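PDB 1RFE: hypothetical protein Rv2991 from Mycobacterium tuberculosis, which is of unknown function but probably binds the deazaflavin coenzyme F420 and may act as an oxidoreductase. Local coordinates for residues A[89-97]-A[130-138]. Residues are numbered along the deposited sequence; the frame is centred on the assembly and turned at random.
Sequences EGVAEIVEE and KRVGVRIVA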
loop_
_atom_site.group_PDB
_atom_site.type_symbol
_atom_site.label_atom_id
_atom_site.label_comp_id
_atom_site.label_asym_id
_atom_site.label_seq_id
_atom_site.Cartn_x
_atom_site.Cartn_y
_atom_site.Cartn_z
ATOM N N GLU A 89 -8.910 -2.108 -4.996
ATOM C CA GLU A 89 -9.902 -1.074 -4.985
ATOM C C GLU A 89 -10.765 -1.395 -3.768
ATOM O O GLU A 89 -11.010 -2.547 -3.472
ATOM C CB GLU A 89 -10.703 -1.048 -6.298
ATOM C CG GLU A 89 -9.828 -0.681 -7.486
ATOM C CD GLU A 89 -10.523 -0.687 -8.819
ATOM O OE1 GLU A 89 -11.747 -0.981 -8.830
ATOM O OE2 GLU A 89 -9.840 -0.339 -9.863
ATOM N N GLY A 90 -11.174 -0.371 -3.051
ATOM C CA GLY A 90 -11.991 -0.581 -1.860
ATOM C C GLY A 90 -12.423 0.670 -1.183
ATOM O O GLY A 90 -12.743 1.683 -1.838
ATOM N N VAL A 91 -12.418 0.574 0.149
ATOM C CA VAL A 91 -12.796 1.665 1.025
ATOM C C VAL A 91 -11.736 1.782 2.123
ATOM O O VAL A 91 -11.102 0.798 2.517
ATOM C CB VAL A 91 -14.210 1.461 1.634
ATOM C CG1 VAL A 91 -15.263 1.370 0.552
ATOM C CG2 VAL A 91 -14.262 0.221 2.514
ATOM N N ALA A 92 -11.501 3.009 2.546
ATOM C CA ALA A 92 -10.655 3.312 3.677
ATOM C C ALA A 92 -11.527 3.672 4.883
ATOM O O ALA A 92 -12.532 4.322 4.702
ATOM C CB ALA A 92 -9.836 4.497 3.370
ATOM N N GLU A 93 -11.125 3.230 6.089
ATOM C CA GLU A 93 -11.577 3.822 7.345
ATOM C C GLU A 93 -10.473 4.693 7.975
ATOM O O GLU A 93 -9.324 4.302 8.063
ATOM C CB GLU A 93 -11.940 2.733 8.325
ATOM C CG GLU A 93 -12.484 3.227 9.663
ATOM C CD GLU A 93 -12.548 2.109 10.710
ATOM O OE1 GLU A 93 -12.166 0.960 10.369
ATOM O OE2 GLU A 93 -12.955 2.397 11.875
ATOM N N ILE A 94 -10.880 5.873 8.431
ATOM C CA ILE A 94 -10.085 6.775 9.223
ATOM C C ILE A 94 -10.274 6.463 10.706
ATOM O O ILE A 94 -11.378 6.404 11.218
ATOM C CB ILE A 94 -10.436 8.224 8.842
ATOM C CG1 ILE A 94 -10.177 8.402 7.348
ATOM C CG2 ILE A 94 -9.674 9.238 9.663
ATOM C CD1 ILE A 94 -10.235 9.813 6.854
ATOM N N VAL A 95 -9.155 6.212 11.370
ATOM C CA VAL A 95 -9.125 5.702 12.720
ATOM C C VAL A 95 -8.249 6.642 13.485
ATOM O O VAL A 95 -7.120 6.873 13.049
ATOM C CB VAL A 95 -8.475 4.286 12.688
ATOM C CG1 VAL A 95 -8.113 3.749 14.092
ATOM C CG2 VAL A 95 -9.361 3.343 11.961
ATOM N N GLU A 96 -8.725 7.196 14.608
ATOM C CA GLU A 96 -7.843 7.946 15.527
ATOM C C GLU A 96 -7.708 7.288 16.918
ATOM O O GLU A 96 -7.119 7.852 17.847
ATOM C CB GLU A 96 -8.279 9.423 15.676
ATOM C CG GLU A 96 -9.779 9.661 15.730
ATOM C CD GLU A 96 -10.174 11.155 15.854
ATOM O OE1 GLU A 96 -10.385 11.814 14.802
ATOM O OE2 GLU A 96 -10.305 11.656 16.992
ATOM N N GLU A 97 -8.233 6.079 17.056
ATOM C CA GLU A 97 -8.044 5.323 18.297
ATOM C C GLU A 97 -6.526 5.087 18.654
ATOM O O GLU A 97 -5.758 4.565 17.861
ATOM C CB GLU A 97 -8.819 4.021 18.209
ATOM C CG GLU A 97 -9.078 3.391 19.544
ATOM C CD GLU A 97 -7.965 2.457 19.874
ATOM O OE1 GLU A 97 -7.680 1.614 18.980
ATOM O OE2 GLU A 97 -7.355 2.596 20.970
ATOM N N LYS A 130 -0.811 14.010 16.015
ATOM C CA LYS A 130 -1.752 14.741 15.117
ATOM C C LYS A 130 -1.950 14.016 13.781
ATOM O O LYS A 130 -2.262 14.636 12.740
ATOM C CB LYS A 130 -1.304 16.199 14.827
ATOM C CG LYS A 130 -0.733 16.982 16.003
ATOM C CD LYS A 130 -1.806 17.731 16.795
ATOM C CE LYS A 130 -1.181 18.764 17.753
ATOM N NZ LYS A 130 -1.206 18.359 19.174
ATOM N N ARG A 131 -1.709 12.712 13.794
ATOM C CA ARG A 131 -1.930 11.920 12.612
ATOM C C ARG A 131 -3.099 10.974 12.845
ATOM O O ARG A 131 -3.503 10.729 13.975
ATOM C CB ARG A 131 -0.660 11.183 12.213
ATOM C CG ARG A 131 0.446 12.161 11.843
ATOM C CD ARG A 131 1.482 11.612 10.933
ATOM N NE ARG A 131 2.546 12.591 10.674
ATOM C CZ ARG A 131 2.952 12.976 9.449
ATOM N NH1 ARG A 131 2.402 12.484 8.328
ATOM N NH2 ARG A 131 3.941 13.868 9.352
ATOM N N VAL A 132 -3.677 10.518 11.757
ATOM C CA VAL A 132 -4.693 9.462 11.798
ATOM C C VAL A 132 -4.176 8.219 11.084
ATOM O O VAL A 132 -3.248 8.284 10.297
ATOM C CB VAL A 132 -6.030 9.909 11.168
ATOM C CG1 VAL A 132 -6.579 11.107 11.922
ATOM C CG2 VAL A 132 -5.912 10.206 9.686
ATOM N N GLY A 133 -4.792 7.087 11.378
ATOM C CA GLY A 133 -4.551 5.854 10.665
ATOM C C GLY A 133 -5.555 5.739 9.522
ATOM O O GLY A 133 -6.686 6.203 9.663
ATOM N N VAL A 134 -5.139 5.128 8.401
ATOM C CA VAL A 134 -6.023 4.884 7.287
ATOM C C VAL A 134 -5.963 3.411 6.954
ATOM O O VAL A 134 -4.976 2.920 6.405
ATOM C CB VAL A 134 -5.646 5.754 6.047
ATOM C CG1 VAL A 134 -6.499 5.354 4.822
ATOM C CG2 VAL A 134 -5.855 7.232 6.349
ATOM N N ARG A 135 -6.998 2.694 7.315
ATOM C CA ARG A 135 -7.069 1.295 7.035
ATOM C C ARG A 135 -7.674 1.066 5.651
ATOM O O ARG A 135 -8.768 1.481 5.389
ATOM C CB ARG A 135 -7.896 0.621 8.128
ATOM C CG ARG A 135 -8.214 -0.861 7.992
ATOM C CD ARG A 135 -9.196 -1.272 9.135
ATOM N NE ARG A 135 -9.999 -2.458 8.931
ATOM C CZ ARG A 135 -11.327 -2.502 8.654
ATOM N NH1 ARG A 135 -12.120 -1.418 8.532
ATOM N NH2 ARG A 135 -11.884 -3.696 8.522
ATOM N N ILE A 136 -6.933 0.374 4.794
ATOM C CA ILE A 136 -7.384 0.013 3.453
ATOM C C ILE A 136 -8.077 -1.347 3.471
ATOM O O ILE A 136 -7.494 -2.403 3.813
ATOM C CB ILE A 136 -6.225 0.078 2.473
ATOM C CG1 ILE A 136 -5.710 1.531 2.510
ATOM C CG2 ILE A 136 -6.682 -0.392 1.052
ATOM C CD1 ILE A 136 -4.586 1.861 1.615
ATOM N N VAL A 137 -9.348 -1.313 3.117
ATOM C CA VAL A 137 -10.122 -2.540 3.003
ATOM C C VAL A 137 -10.452 -2.814 1.548
ATOM O O VAL A 137 -11.158 -2.041 0.917
ATOM C CB VAL A 137 -11.418 -2.441 3.768
ATOM C CG1 VAL A 137 -12.140 -3.817 3.694
ATOM C CG2 VAL A 137 -11.139 -2.049 5.184
ATOM N N ALA A 138 -9.927 -3.905 1.014
ATOM C CA ALA A 138 -10.074 -4.183 -0.382
ATOM C C ALA A 138 -11.427 -4.905 -0.609
ATOM O O ALA A 138 -11.819 -5.772 0.165
ATOM C CB ALA A 138 -8.943 -5.047 -0.829
#
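Arg135 and Glu93 face each other as a hydrogen-bonded pair of two antiparallel strands, 89-95 and 131-138, and extend their side chains over the same face of the sheet. At its root the arginine lies close to the partner backbone, CB of Arg135 being 3.9 Å from O of Glu93. With CG anti to the backbone N (chi1 175°), the chain runs out extended as far as NE; on the way CD of Arg135 comes to 3.9 Å from OE1 of Glu93. NE turns to another partner, forming a salt bridge with Glu49. At the tip, NH1 of Arg135 meets OE1 of Glu93 at 3.0 Å in a second salt bridge, whose hydrogen bond is weak because the N-H points well off the oxygen (126°). The two charged planes stand almost perpendicular, 85° apart, which rules out a coplanar two-pronged pairing. CG2 of Val137, on the same strand, sits over the centre of one guanidinium face, 3.5 Å above its plane, and should help fix the tilt of the group.

Below this salt bridge the backbones are joined by three reciprocal pairs of hydrogen bonds, Val91 with Val137, Glu93 with Arg135 and Val95 with Gly133. The other face of the ladder is apolar: CB of Ala92 touches CG1 of Val134 at 3.7 Å, and CG2 of Ile94 packs on CG2 of Val132 at 3.9 Å. Helix 59-66 covers this side through Leu64, which meets Ala92, Ile94 and Val134. Within the antiparallel sheet of this pyridoxamine 5'-phosphate oxidase-like fold, strand 131-138 lies between strands 84-95 and 49-55, while strand 84-95 also pairs with strands 69-76 and 140-145.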